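Long-range contacts in oxalate--CoA ligase (Arabidopsis thaliana, PDB 5IE3), which belongs to the ANL superfamily of AMP-binding enzymes, with a large AMP-binding domain and a smaller C-terminal domain: residues G164-H169 with F213-L218; K178-T183 with A313-T318; V363-P368 with G388-G393. All coordinates share one frame; numbering follows the deposited sequence.

Interaction 1 (G164-H169 with F213-L218); sequences GALFLH and FHVHGL. With OXD (oxalic acid), chain D.
Leu168 of the strand 164-169 and His214, the N-cap residue of the helix 215-227, are the nearest backbone pair, and their CA atoms still stand 7.8 Å apart, so the two meet mainly through side chains. This is packing of a helix N-terminus against the strand 164-169, which pairs antiparallel with 179-183, inside the AMP-binding domain of an ANL enzyme. Ala165 and Leu166 both face Leu182 across that pairing, a classic beta bulge.

Two leucines of the strand point toward the helix. Leu166 and Leu218 reach for each other tip to tip, CD2 of Leu166 lying 3.8 Å from CD2 of Leu218. In both, CG is anti to the backbone N (chi1 171° and -178°), which carries each chain out toward the other. Phe73 of the helix 67-78 touches both leucines as well. Leu168 splits its two methyls between different targets. CD2 rests 3.5 Å from the backbone O of Phe213, while CD1 presses on CG1 of Val215 at 3.4 Å, tighter than usual for two carbons.

At the end of the strand a water joins the two segments. It lies in the plane of the His214 ring, 2.7 Å from His214 ND1, and gives a weak bond to the backbone O of His169 at 3.5 Å. Phe213 CD1 sits over one face of the same imidazole, toward its rim. Within the helix start, Leu218 N bonds to His214 O, closing the first turn.

Val215 also connects this packing to the ligand pocket: CG1 is spent on Leu168, whereas the other methyl, CG2, meets O4 of the bound oxalic acid at 3.2 Å.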
ATOM      1  N   GLY A 164      15.902   8.562  10.368  1.00 17.07           N
ATOM      2  CA  GLY A 164      15.004   7.457  10.075  1.00 20.60           C
ATOM      3  C   GLY A 164      13.614   7.809  10.636  1.00 17.89           C
ATOM      4  O   GLY A 164      13.509   8.488  11.668  1.00 14.68           O
ATOM      5  N   ALA A 165      12.563   7.349   9.952  1.00 13.38           N
ATOM      6  CA  ALA A 165      11.183   7.595  10.385  1.00 13.11           C
ATOM      7  C   ALA A 165      10.294   6.337  10.290  1.00 14.05           C
ATOM      8  O   ALA A 165       9.360   6.178  11.067  1.00 14.30           O
ATOM      9  CB  ALA A 165      10.556   8.757   9.542  1.00 12.89           C
ATOM     10  N   LEU A 166      10.574   5.463   9.320  1.00 15.63           N
ATOM     11  CA  LEU A 166       9.696   4.328   9.024  1.00 14.68           C
ATOM     12  C   LEU A 166      10.541   3.141   8.627  1.00 17.67           C
ATOM     13  O   LEU A 166      11.476   3.286   7.849  1.00 16.26           O
ATOM     14  CB  LEU A 166       8.685   4.700   7.917  1.00 13.53           C
ATOM     15  CG  LEU A 166       7.831   3.548   7.354  1.00 14.22           C
ATOM     16  CD1 LEU A 166       7.036   2.882   8.467  1.00 16.09           C
ATOM     17  CD2 LEU A 166       6.907   4.063   6.217  1.00 13.68           C
ATOM     18  N   PHE A 167      10.257   1.987   9.208  1.00 13.55           N
ATOM     19  CA  PHE A 167      10.976   0.758   8.880  1.00 17.80           C
ATOM     20  C   PHE A 167       9.968  -0.320   8.567  1.00 20.18           C
ATOM     21  O   PHE A 167       9.111  -0.602   9.407  1.00 16.45           O
ATOM     22  CB  PHE A 167      11.877   0.288  10.029  1.00 14.13           C
ATOM     23  CG  PHE A 167      12.674  -0.985   9.696  1.00 18.30           C
ATOM     24  CD1 PHE A 167      13.882  -0.897   9.030  1.00 21.54           C
ATOM     25  CD2 PHE A 167      12.204  -2.243  10.057  1.00 19.89           C
ATOM     26  CE1 PHE A 167      14.623  -2.051   8.717  1.00 22.30           C
ATOM     27  CE2 PHE A 167      12.934  -3.416   9.736  1.00 19.42           C
ATOM     28  CZ  PHE A 167      14.147  -3.309   9.074  1.00 18.54           C
ATOM     29  N   LEU A 168      10.083  -0.929   7.381  1.00 18.67           N
ATOM     30  CA  LEU A 168       9.145  -1.964   6.903  1.00 14.01           C
ATOM     31  C   LEU A 168       9.944  -3.100   6.303  1.00 22.30           C
ATOM     32  O   LEU A 168      11.152  -2.973   6.156  1.00 21.57           O
ATOM     33  CB  LEU A 168       8.166  -1.408   5.853  1.00 14.39           C
ATOM     34  CG  LEU A 168       7.231  -0.325   6.395  1.00 20.07           C
ATOM     35  CD1 LEU A 168       6.530   0.368   5.254  1.00 17.88           C
ATOM     36  CD2 LEU A 168       6.195  -0.937   7.383  1.00 17.80           C
ATOM     37  N   HIS A 169       9.300  -4.221   5.987  1.00 19.90           N
ATOM     38  CA  HIS A 169      10.040  -5.283   5.299  1.00 25.00           C
ATOM     39  C   HIS A 169       9.321  -5.602   4.003  1.00 26.39           C
ATOM     40  O   HIS A 169       8.129  -5.343   3.867  1.00 24.46           O
ATOM     41  CB  HIS A 169      10.245  -6.551   6.184  1.00 28.82           C
ATOM     42  CG  HIS A 169       8.981  -7.106   6.778  1.00 38.55           C
ATOM     43  ND1 HIS A 169       8.470  -6.669   7.987  1.00 39.68           N
ATOM     44  CD2 HIS A 169       8.138  -8.080   6.346  1.00 42.26           C
ATOM     45  CE1 HIS A 169       7.353  -7.326   8.259  1.00 39.70           C
ATOM     46  NE2 HIS A 169       7.135  -8.193   7.283  1.00 42.23           N
ATOM     47  N   PHE A 213      -0.246  -0.743   8.367  1.00 15.82           N
ATOM     48  CA  PHE A 213       1.132  -1.224   8.527  1.00 14.37           C
ATOM     49  C   PHE A 213       1.766  -1.572   7.155  1.00 20.66           C
ATOM     50  O   PHE A 213       2.865  -2.096   7.100  1.00 18.32           O
ATOM     51  CB  PHE A 213       1.198  -2.420   9.490  1.00 18.44           C
ATOM     52  CG  PHE A 213       0.248  -3.572   9.145  1.00 19.92           C
ATOM     53  CD1 PHE A 213       0.611  -4.545   8.219  1.00 21.38           C
ATOM     54  CD2 PHE A 213      -0.993  -3.679   9.780  1.00 20.50           C
ATOM     55  CE1 PHE A 213      -0.259  -5.608   7.915  1.00 23.65           C
ATOM     56  CE2 PHE A 213      -1.864  -4.731   9.493  1.00 20.76           C
ATOM     57  CZ  PHE A 213      -1.502  -5.691   8.562  1.00 20.39           C
ATOM     58  N   HIS A 214       1.076  -1.248   6.056  1.00 18.48           N
ATOM     59  CA  HIS A 214       1.683  -1.335   4.724  1.00 20.13           C
ATOM     60  C   HIS A 214       1.645   0.046   4.091  1.00 18.12           C
ATOM     61  O   HIS A 214       0.831   0.882   4.490  1.00 13.51           O
ATOM     62  CB  HIS A 214       0.990  -2.403   3.854  1.00 22.45           C
ATOM     63  CG  HIS A 214       1.377  -3.801   4.229  1.00 32.27           C
ATOM     64  ND1 HIS A 214       2.692  -4.222   4.254  1.00 38.69           N
ATOM     65  CD2 HIS A 214       0.637  -4.871   4.607  1.00 32.53           C
ATOM     66  CE1 HIS A 214       2.744  -5.488   4.628  1.00 31.47           C
ATOM     67  NE2 HIS A 214       1.511  -5.907   4.846  1.00 29.66           N
ATOM     68  N   VAL A 215       2.560   0.334   3.160  1.00 15.97           N
ATOM     69  CA  VAL A 215       2.728   1.736   2.738  1.00 13.51           C
ATOM     70  C   VAL A 215       1.574   2.318   1.935  1.00 12.59           C
ATOM     71  O   VAL A 215       1.436   3.526   1.860  1.00 16.94           O
ATOM     72  CB  VAL A 215       4.002   1.996   1.839  1.00 24.01           C
ATOM     73  CG1 VAL A 215       5.227   2.084   2.662  1.00 24.72           C
ATOM     74  CG2 VAL A 215       4.109   0.970   0.716  1.00 15.74           C
ATOM     75  N   HIS A 216       0.787   1.485   1.270  1.00 14.39           N
ATOM     76  CA  HIS A 216      -0.291   2.051   0.444  1.00 12.61           C
ATOM     77  C   HIS A 216      -1.296   2.804   1.368  1.00 14.67           C
ATOM     78  O   HIS A 216      -1.540   3.995   1.196  1.00 14.72           O
ATOM     79  CB  HIS A 216      -0.982   0.920  -0.378  1.00 12.81           C
ATOM     80  CG  HIS A 216      -2.116   1.376  -1.259  1.00 14.73           C
ATOM     81  ND1 HIS A 216      -2.660   0.577  -2.249  1.00 15.58           N
ATOM     82  CD2 HIS A 216      -2.863   2.514  -1.246  1.00 14.10           C
ATOM     83  CE1 HIS A 216      -3.670   1.207  -2.813  1.00 13.39           C
ATOM     84  NE2 HIS A 216      -3.820   2.383  -2.224  1.00 15.61           N
ATOM     85  N   GLY A 217      -1.883   2.098   2.330  1.00 17.80           N
ATOM     86  CA  GLY A 217      -2.839   2.733   3.225  1.00 16.56           C
ATOM     87  C   GLY A 217      -2.151   3.823   4.035  1.00 15.91           C
ATOM     88  O   GLY A 217      -2.685   4.925   4.196  1.00 12.65           O
ATOM     89  N   LEU A 218      -0.931   3.538   4.500  1.00 12.53           N
ATOM     90  CA  LEU A 218      -0.214   4.488   5.362  1.00 15.70           C
ATOM     91  C   LEU A 218       0.163   5.816   4.651  1.00 17.22           C
ATOM     92  O   LEU A 218      -0.154   6.902   5.136  1.00 16.54           O
ATOM     93  CB  LEU A 218       1.043   3.794   5.937  1.00 14.22           C
ATOM     94  CG  LEU A 218       1.938   4.580   6.906  1.00 16.15           C
ATOM     95  CD1 LEU A 218       1.185   4.939   8.196  1.00 15.03           C
ATOM     96  CD2 LEU A 218       3.248   3.830   7.221  1.00 12.34           C
TER
HETATM   97  C1  OXD D 602       2.858  -1.570  -2.525  1.00 31.31           C
HETATM   98  C2  OXD D 602       2.355  -0.196  -2.677  1.00 22.35           C
HETATM   99  O3  OXD D 602       3.889  -1.697  -1.785  1.00 36.70           O
HETATM  100  O4  OXD D 602       3.217   0.658  -2.339  1.00 17.00           O
HETATM  101  O5  OXD D 602       2.253  -2.483  -3.134  1.00 35.86           O
HETATM  102  O6  OXD D 602       1.176   0.052  -3.098  1.00 17.00           O
HETATM  103  O   HOH W   1       5.250  -3.516   4.416  1.00 38.94           O

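Interaction 2 (K178-T183 with A313-T318); sequences KGVPLT and AMTEAT. With AMP (adenosine monophosphate), chain C; OXD (oxalic acid), chain D.
Val180 lays its branched end against the methyl of Thr315, with Val180 CB and Thr315 CG2 4.1 Å apart and both valine methyls at a similar distance from that carbon. CG2 of Val180 also comes within 4.3 Å of the aliphatic CG of Glu316; the carboxylate itself is bonded through OE2 to Tyr374. Leu182 slides past Thr318 in the opposite direction and brings CD2 to 3.3 Å from Thr318 OG1, a hydroxyl already hydrogen-bonded to Asn369 O.

Within the AMP-binding domain, the strand 179-183 thus backs a short 3-10 turn at 315-316 that follows the strand 308-314. The turn is recorded by Ala317 N bonding to Met314 O and Thr318 N to Thr315 O.

Thr315 has two sides. Its CG2 is anti to the backbone N and faces Val180, while its backbone N donates to O1P of adenosine monophosphate over 3.0 Å, nearly straight at 169°. Thr315 OG1 is 3.1 Å from the same oxygen, O1P. Before the turn, Met314 packs CB against the AMP C5', and Ala313 CB approaches O4 of oxalic acid to 3.2 Å.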
ATOM      1  N   LYS A 178      13.326  -8.362   2.822  1.00 40.95           N
ATOM      2  CA  LYS A 178      14.402  -7.448   3.230  1.00 29.61           C
ATOM      3  C   LYS A 178      13.868  -6.263   4.020  1.00 23.42           C
ATOM      4  O   LYS A 178      12.748  -5.846   3.778  1.00 21.33           O
ATOM      5  CB  LYS A 178      15.167  -6.947   2.013  1.00 28.83           C
ATOM      6  CG  LYS A 178      15.895  -8.022   1.230  1.00 31.12           C
ATOM      7  CD  LYS A 178      16.568  -7.418  -0.002  1.00 32.80           C
ATOM      8  CE  LYS A 178      15.644  -7.378  -1.174  1.00 31.14           C
ATOM      9  NZ  LYS A 178      15.364  -8.785  -1.627  1.00 31.72           N
ATOM     10  N   GLY A 179      14.680  -5.740   4.942  1.00 23.51           N
ATOM     11  CA  GLY A 179      14.316  -4.568   5.724  1.00 23.00           C
ATOM     12  C   GLY A 179      14.563  -3.273   4.956  1.00 20.14           C
ATOM     13  O   GLY A 179      15.632  -3.066   4.385  1.00 19.62           O
ATOM     14  N   VAL A 180      13.566  -2.403   4.972  1.00 18.88           N
ATOM     15  CA  VAL A 180      13.591  -1.145   4.262  1.00 16.13           C
ATOM     16  C   VAL A 180      13.488   0.039   5.239  1.00 17.07           C
ATOM     17  O   VAL A 180      12.427   0.287   5.792  1.00 17.98           O
ATOM     18  CB  VAL A 180      12.445  -1.094   3.237  1.00 17.91           C
ATOM     19  CG1 VAL A 180      12.484   0.204   2.448  1.00 14.22           C
ATOM     20  CG2 VAL A 180      12.546  -2.299   2.317  1.00 20.14           C
ATOM     21  N   PRO A 181      14.604   0.746   5.471  1.00 14.50           N
ATOM     22  CA  PRO A 181      14.592   1.942   6.322  1.00 16.88           C
ATOM     23  C   PRO A 181      14.223   3.170   5.481  1.00 16.83           C
ATOM     24  O   PRO A 181      14.798   3.379   4.420  1.00 17.35           O
ATOM     25  CB  PRO A 181      16.022   2.024   6.852  1.00 21.28           C
ATOM     26  CG  PRO A 181      16.845   1.382   5.785  1.00 24.96           C
ATOM     27  CD  PRO A 181      15.965   0.377   5.047  1.00 18.32           C
ATOM     28  N   LEU A 182      13.241   3.937   5.945  1.00 15.79           N
ATOM     29  CA  LEU A 182      12.801   5.145   5.241  1.00 15.80           C
ATOM     30  C   LEU A 182      12.897   6.356   6.159  1.00 15.57           C
ATOM     31  O   LEU A 182      12.624   6.246   7.347  1.00 16.42           O
ATOM     32  CB  LEU A 182      11.358   4.965   4.752  1.00 14.39           C
ATOM     33  CG  LEU A 182      11.180   3.741   3.843  1.00 16.88           C
ATOM     34  CD1 LEU A 182       9.666   3.473   3.623  1.00 13.27           C
ATOM     35  CD2 LEU A 182      11.873   3.946   2.475  1.00 15.58           C
ATOM     36  N   THR A 183      13.288   7.491   5.592  1.00 16.23           N
ATOM     37  CA  THR A 183      13.612   8.688   6.360  1.00 13.44           C
ATOM     38  C   THR A 183      12.429   9.671   6.403  1.00 14.64           C
ATOM     39  O   THR A 183      11.426   9.497   5.687  1.00 15.28           O
ATOM     40  CB  THR A 183      14.806   9.438   5.722  1.00 14.53           C
ATOM     41  OG1 THR A 183      14.445   9.752   4.370  1.00 13.56           O
ATOM     42  CG2 THR A 183      16.084   8.577   5.736  1.00 13.96           C
ATOM     43  N   ALA A 313       3.397   1.496  -7.277  1.00 15.22           N
ATOM     44  CA  ALA A 313       4.054   1.840  -6.019  1.00 16.26           C
ATOM     45  C   ALA A 313       4.790   0.634  -5.411  1.00 13.66           C
ATOM     46  O   ALA A 313       4.492  -0.532  -5.734  1.00 14.16           O
ATOM     47  CB  ALA A 313       3.017   2.397  -5.011  1.00 13.24           C
ATOM     48  N   MET A 314       5.755   0.912  -4.533  1.00 13.62           N
ATOM     49  CA  MET A 314       6.422  -0.172  -3.824  1.00 15.29           C
ATOM     50  C   MET A 314       7.059   0.371  -2.553  1.00 14.90           C
ATOM     51  O   MET A 314       7.282   1.590  -2.394  1.00 13.78           O
ATOM     52  CB  MET A 314       7.489  -0.868  -4.717  1.00 14.08           C
ATOM     53  CG  MET A 314       8.760  -0.044  -4.972  1.00 14.12           C
ATOM     54  SD  MET A 314       9.691  -0.742  -6.390  1.00 17.38           S
ATOM     55  CE  MET A 314      10.030  -2.437  -5.872  1.00 14.75           C
ATOM     56  N   THR A 315       7.348  -0.555  -1.655  1.00 13.78           N
ATOM     57  CA  THR A 315       7.882  -0.199  -0.361  1.00 13.71           C
ATOM     58  C   THR A 315       9.173   0.633  -0.517  1.00 15.55           C
ATOM     59  O   THR A 315       9.324   1.656   0.149  1.00 13.59           O
ATOM     60  CB  THR A 315       8.159  -1.454   0.497  1.00 22.34           C
ATOM     61  OG1 THR A 315       6.952  -2.248   0.584  1.00 21.01           O
ATOM     62  CG2 THR A 315       8.605  -1.038   1.897  1.00 19.61           C
ATOM     63  N   GLU A 316      10.071   0.216  -1.406  1.00 15.92           N
ATOM     64  CA  GLU A 316      11.358   0.904  -1.567  1.00 17.30           C
ATOM     65  C   GLU A 316      11.249   2.341  -2.096  1.00 19.46           C
ATOM     66  O   GLU A 316      12.199   3.120  -1.964  1.00 16.12           O
ATOM     67  CB  GLU A 316      12.292   0.097  -2.498  1.00 14.40           C
ATOM     68  CG  GLU A 316      12.762  -1.237  -1.883  1.00 14.66           C
ATOM     69  CD  GLU A 316      11.855  -2.423  -2.283  1.00 16.04           C
ATOM     70  OE1 GLU A 316      10.634  -2.217  -2.436  1.00 14.71           O
ATOM     71  OE2 GLU A 316      12.380  -3.547  -2.413  1.00 16.37           O
ATOM     72  N   ALA A 317      10.115   2.677  -2.704  1.00 13.73           N
ATOM     73  CA  ALA A 317       9.876   4.030  -3.222  1.00 14.00           C
ATOM     74  C   ALA A 317       9.030   4.877  -2.267  1.00 15.21           C
ATOM     75  O   ALA A 317       8.514   5.955  -2.643  1.00 13.17           O
ATOM     76  CB  ALA A 317       9.185   3.930  -4.595  1.00 13.87           C
ATOM     77  N   THR A 318       8.874   4.373  -1.043  1.00 15.68           N
ATOM     78  CA  THR A 318       7.963   4.972  -0.071  1.00 16.19           C
ATOM     79  C   THR A 318       6.579   5.121  -0.746  1.00 13.64           C
ATOM     80  O   THR A 318       5.990   6.205  -0.770  1.00 13.84           O
ATOM     81  CB  THR A 318       8.548   6.323   0.462  1.00 14.90           C
ATOM     82  OG1 THR A 318       9.918   6.103   0.853  1.00 14.72           O
ATOM     83  CG2 THR A 318       7.762   6.833   1.692  1.00 14.40           C
TER
HETATM   84  P   AMP C 601       5.479  -4.472  -2.249  1.00 40.34           P
HETATM   85  O1P AMP C 601       6.505  -3.352  -2.256  1.00 37.35           O
HETATM   86  O2P AMP C 601       6.032  -5.829  -1.886  1.00 41.14           O
HETATM   87  O3P AMP C 601       4.184  -4.151  -1.548  1.00 36.58           O
HETATM   88  O5' AMP C 601       5.085  -4.720  -3.782  1.00 29.85           O
HETATM   89  C5' AMP C 601       5.534  -3.861  -4.828  1.00 20.26           C
HETATM   90  C4' AMP C 601       5.283  -4.503  -6.182  1.00 19.78           C
HETATM   91  O4' AMP C 601       3.859  -4.524  -6.469  1.00 16.51           O
HETATM   92  C3' AMP C 601       5.852  -3.771  -7.373  1.00 14.71           C
HETATM   93  O3' AMP C 601       7.253  -3.953  -7.507  1.00 15.34           O
HETATM   94  C2' AMP C 601       5.036  -4.344  -8.523  1.00 15.24           C
HETATM   95  O2' AMP C 601       5.541  -5.629  -8.872  1.00 20.50           O
HETATM   96  C1' AMP C 601       3.666  -4.527  -7.860  1.00 15.34           C
HETATM   97  N9  AMP C 601       2.736  -3.434  -8.183  1.00 16.78           N
HETATM   98  C8  AMP C 601       2.536  -2.300  -7.496  1.00 14.47           C
HETATM   99  N7  AMP C 601       1.583  -1.524  -8.089  1.00 14.33           N
HETATM  100  C5  AMP C 601       1.158  -2.221  -9.185  1.00 15.28           C
HETATM  101  C6  AMP C 601       0.173  -2.020 -10.273  1.00 19.55           C
HETATM  102  N6  AMP C 601      -0.588  -0.902 -10.288  1.00 18.31           N
HETATM  103  N1  AMP C 601       0.071  -2.987 -11.220  1.00 21.35           N
HETATM  104  C2  AMP C 601       0.816  -4.111 -11.183  1.00 20.58           C
HETATM  105  N3  AMP C 601       1.733  -4.351 -10.231  1.00 18.30           N
HETATM  106  C4  AMP C 601       1.928  -3.462  -9.236  1.00 15.04           C
HETATM  107  C1  OXD D 602       2.858  -1.570  -2.525  1.00 31.31           C
HETATM  108  C2  OXD D 602       2.355  -0.196  -2.677  1.00 22.35           C
HETATM  109  O3  OXD D 602       3.889  -1.697  -1.785  1.00 36.70           O
HETATM  110  O4  OXD D 602       3.217   0.658  -2.339  1.00 17.00           O
HETATM  111  O5  OXD D 602       2.253  -2.483  -3.134  1.00 35.86           O
HETATM  112  O6  OXD D 602       1.176   0.052  -3.098  1.00 17.00           O

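Interaction 3 (V363-P368 with G388-G393); sequences VCIRGP and GWFHTG
Val363 offers its carbonyl O to two donors of Thr392: the backbone N, 3.0 Å away, and OG1, 2.7 Å away and tilted 34° from the carbonyl plane. Thr392 OG1 can reach it because it sits between its own backbone N and carbonyl carbon (chi1 63°).

Cys364 forms a non-hydrogen-bonded antiparallel pair with His391, and its SG lies over the centre of the imidazole, 3.5 Å from the ring centroid. Ile365 follows as the hydrogen-bonded pair with Phe390, exchanging N to O bonds of 2.9 Å (Ile365 N to Phe390 O) and 2.8 Å (Phe390 N to Ile365 O). Their side chains lie side by side on the other sheet face, where Phe390 also touches Met314.

Arg366 crosses Trp389 obliquely. CB stands over the six-membered ring, 4.0 Å from its centroid, and the guanidinium, 29° from the indole plane, has Trp389 NE1 over one face. Next, Gly367 N and Gly388 O share a water.

The strands belong to the antiparallel sheet that also holds strand 344-348. With Arg366 salt-bridged to Glu344 and His391 ND1 bonded to Glu362, acidic partners probably stabilise positive charge on the arginine and fix the imidazole's rotation against the sulfur.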
ATOM      1  N   VAL A 363      12.001  -1.508 -15.100  1.00 15.93           N
ATOM      2  CA  VAL A 363      11.689  -0.202 -14.551  1.00 17.80           C
ATOM      3  C   VAL A 363      12.677   0.151 -13.446  1.00 17.77           C
ATOM      4  O   VAL A 363      12.915  -0.646 -12.524  1.00 17.28           O
ATOM      5  CB  VAL A 363      10.233  -0.168 -14.013  1.00 19.19           C
ATOM      6  CG1 VAL A 363       9.884   1.249 -13.468  1.00 15.05           C
ATOM      7  CG2 VAL A 363       9.280  -0.578 -15.135  1.00 16.85           C
ATOM      8  N   CYS A 364      13.294   1.328 -13.579  1.00 18.63           N
ATOM      9  CA  CYS A 364      14.292   1.815 -12.622  1.00 16.23           C
ATOM     10  C   CYS A 364      13.939   3.236 -12.207  1.00 16.47           C
ATOM     11  O   CYS A 364      13.535   4.056 -13.048  1.00 15.45           O
ATOM     12  CB  CYS A 364      15.724   1.780 -13.216  1.00 21.19           C
ATOM     13  SG  CYS A 364      16.341   0.093 -13.589  1.00 21.03           S
ATOM     14  N   ILE A 365      14.132   3.550 -10.935  1.00 14.99           N
ATOM     15  CA  ILE A 365      13.707   4.861 -10.434  1.00 14.74           C
ATOM     16  C   ILE A 365      14.811   5.604  -9.711  1.00 16.42           C
ATOM     17  O   ILE A 365      15.759   4.998  -9.207  1.00 16.86           O
ATOM     18  CB  ILE A 365      12.506   4.726  -9.463  1.00 14.46           C
ATOM     19  CG1 ILE A 365      12.913   3.898  -8.236  1.00 14.47           C
ATOM     20  CG2 ILE A 365      11.298   4.110 -10.199  1.00 14.44           C
ATOM     21  CD1 ILE A 365      11.734   3.754  -7.155  1.00 14.74           C
ATOM     22  N   ARG A 366      14.683   6.927  -9.637  1.00 15.51           N
ATOM     23  CA  ARG A 366      15.612   7.694  -8.818  1.00 19.60           C
ATOM     24  C   ARG A 366      14.922   8.927  -8.269  1.00 18.78           C
ATOM     25  O   ARG A 366      14.359   9.726  -9.021  1.00 15.87           O
ATOM     26  CB  ARG A 366      16.869   8.111  -9.611  1.00 16.62           C
ATOM     27  CG  ARG A 366      17.933   8.876  -8.729  1.00 15.02           C
ATOM     28  CD  ARG A 366      19.283   9.032  -9.499  1.00 15.36           C
ATOM     29  NE  ARG A 366      19.150   9.973 -10.617  1.00 18.16           N
ATOM     30  CZ  ARG A 366      20.148  10.328 -11.436  1.00 18.51           C
ATOM     31  NH1 ARG A 366      21.383   9.814 -11.284  1.00 15.97           N
ATOM     32  NH2 ARG A 366      19.911  11.215 -12.410  1.00 15.97           N
ATOM     33  N   GLY A 367      15.008   9.117  -6.960  1.00 16.00           N
ATOM     34  CA  GLY A 367      14.432  10.306  -6.352  1.00 16.70           C
ATOM     35  C   GLY A 367      14.483  10.314  -4.832  1.00 14.53           C
ATOM     36  O   GLY A 367      14.882   9.334  -4.209  1.00 14.79           O
ATOM     37  N   PRO A 368      14.092  11.443  -4.224  1.00 13.83           N
ATOM     38  CA  PRO A 368      14.201  11.627  -2.766  1.00 17.20           C
ATOM     39  C   PRO A 368      13.190  10.755  -1.975  1.00 17.47           C
ATOM     40  O   PRO A 368      13.327  10.611  -0.768  1.00 17.43           O
ATOM     41  CB  PRO A 368      13.929  13.124  -2.573  1.00 14.40           C
ATOM     42  CG  PRO A 368      13.053  13.515  -3.746  1.00 15.64           C
ATOM     43  CD  PRO A 368      13.578  12.637  -4.913  1.00 13.80           C
ATOM     44  N   GLY A 388      22.594   5.998  -8.028  1.00 18.94           N
ATOM     45  CA  GLY A 388      21.344   6.534  -7.507  1.00 20.05           C
ATOM     46  C   GLY A 388      20.091   5.848  -8.003  1.00 19.14           C
ATOM     47  O   GLY A 388      19.016   6.054  -7.444  1.00 22.85           O
ATOM     48  N   TRP A 389      20.208   5.060  -9.076  1.00 19.45           N
ATOM     49  CA  TRP A 389      19.028   4.409  -9.651  1.00 20.76           C
ATOM     50  C   TRP A 389      18.698   3.056  -9.012  1.00 21.86           C
ATOM     51  O   TRP A 389      19.536   2.172  -8.981  1.00 23.14           O
ATOM     52  CB  TRP A 389      19.226   4.166 -11.136  1.00 20.50           C
ATOM     53  CG  TRP A 389      19.273   5.392 -11.962  1.00 22.12           C
ATOM     54  CD1 TRP A 389      20.387   6.165 -12.258  1.00 18.04           C
ATOM     55  CD2 TRP A 389      18.163   6.001 -12.633  1.00 21.30           C
ATOM     56  NE1 TRP A 389      20.020   7.218 -13.074  1.00 19.32           N
ATOM     57  CE2 TRP A 389      18.667   7.130 -13.331  1.00 20.56           C
ATOM     58  CE3 TRP A 389      16.789   5.673 -12.746  1.00 17.12           C
ATOM     59  CZ2 TRP A 389      17.846   7.944 -14.112  1.00 19.57           C
ATOM     60  CZ3 TRP A 389      15.970   6.480 -13.513  1.00 15.36           C
ATOM     61  CH2 TRP A 389      16.500   7.619 -14.181  1.00 18.52           C
ATOM     62  N   PHE A 390      17.454   2.881  -8.585  1.00 16.34           N
ATOM     63  CA  PHE A 390      17.003   1.634  -7.991  1.00 16.51           C
ATOM     64  C   PHE A 390      16.281   0.747  -9.031  1.00 20.18           C
ATOM     65  O   PHE A 390      15.397   1.213  -9.762  1.00 17.62           O
ATOM     66  CB  PHE A 390      16.081   1.929  -6.787  1.00 15.09           C
ATOM     67  CG  PHE A 390      15.419   0.704  -6.218  1.00 15.09           C
ATOM     68  CD1 PHE A 390      16.166  -0.288  -5.578  1.00 15.33           C
ATOM     69  CD2 PHE A 390      14.037   0.554  -6.311  1.00 14.88           C
ATOM     70  CE1 PHE A 390      15.561  -1.425  -5.052  1.00 21.77           C
ATOM     71  CE2 PHE A 390      13.400  -0.610  -5.800  1.00 14.92           C
ATOM     72  CZ  PHE A 390      14.177  -1.598  -5.168  1.00 15.16           C
ATOM     73  N   HIS A 391      16.673  -0.530  -9.073  1.00 18.07           N
ATOM     74  CA  HIS A 391      16.085  -1.521  -9.974  1.00 22.18           C
ATOM     75  C   HIS A 391      14.859  -2.169  -9.315  1.00 18.79           C
ATOM     76  O   HIS A 391      14.995  -2.864  -8.314  1.00 17.91           O
ATOM     77  CB  HIS A 391      17.133  -2.577 -10.343  1.00 25.18           C
ATOM     78  CG  HIS A 391      18.182  -2.053 -11.267  1.00 23.94           C
ATOM     79  ND1 HIS A 391      18.378  -2.564 -12.534  1.00 24.77           N
ATOM     80  CD2 HIS A 391      19.045  -1.016 -11.141  1.00 21.85           C
ATOM     81  CE1 HIS A 391      19.323  -1.868 -13.146  1.00 25.60           C
ATOM     82  NE2 HIS A 391      19.750  -0.928 -12.322  1.00 24.60           N
ATOM     83  N   THR A 392      13.672  -1.923  -9.863  1.00 16.24           N
ATOM     84  CA  THR A 392      12.423  -2.355  -9.211  1.00 15.38           C
ATOM     85  C   THR A 392      12.153  -3.856  -9.276  1.00 17.82           C
ATOM     86  O   THR A 392      11.353  -4.357  -8.501  1.00 18.46           O
ATOM     87  CB  THR A 392      11.164  -1.691  -9.822  1.00 16.49           C
ATOM     88  OG1 THR A 392      11.040  -2.099 -11.194  1.00 17.43           O
ATOM     89  CG2 THR A 392      11.269  -0.162  -9.728  1.00 16.75           C
ATOM     90  N   GLY A 393      12.752  -4.536 -10.249  1.00 18.98           N
ATOM     91  CA  GLY A 393      12.449  -5.932 -10.490  1.00 20.58           C
ATOM     92  C   GLY A 393      11.208  -6.110 -11.358  1.00 22.04           C
ATOM     93  O   GLY A 393      10.778  -7.229 -11.580  1.00 18.56           O
TER
HETATM   94  O   HOH W   2      17.190   7.164  -5.653  1.00 14.70           O

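Interactions 1 and 2 are direct neighbours, their centres about 7 Å apart: strands 164-169 and 179-183 pair antiparallel, Leu168 O lying 2.7 Å from Val180 N. Their segments alternate along the chain. The hairpin packs on the later helix 215-227 and on the turn after strand 308-314; the start of that helix, and the end of strand 308-314 with the turn after it, also reach oxalic acid. Interaction 3 comes later in sequence, in a separate antiparallel sheet. Its centre is about 12 Å from that of interaction 2 and 18 Å from that of interaction 1. It touches only interaction 2, where Ala317 CB meets Ile365 CD1 at 3.6 Å. The segment 313-318 therefore bridges the hairpin and that sheet beside the bound AMP.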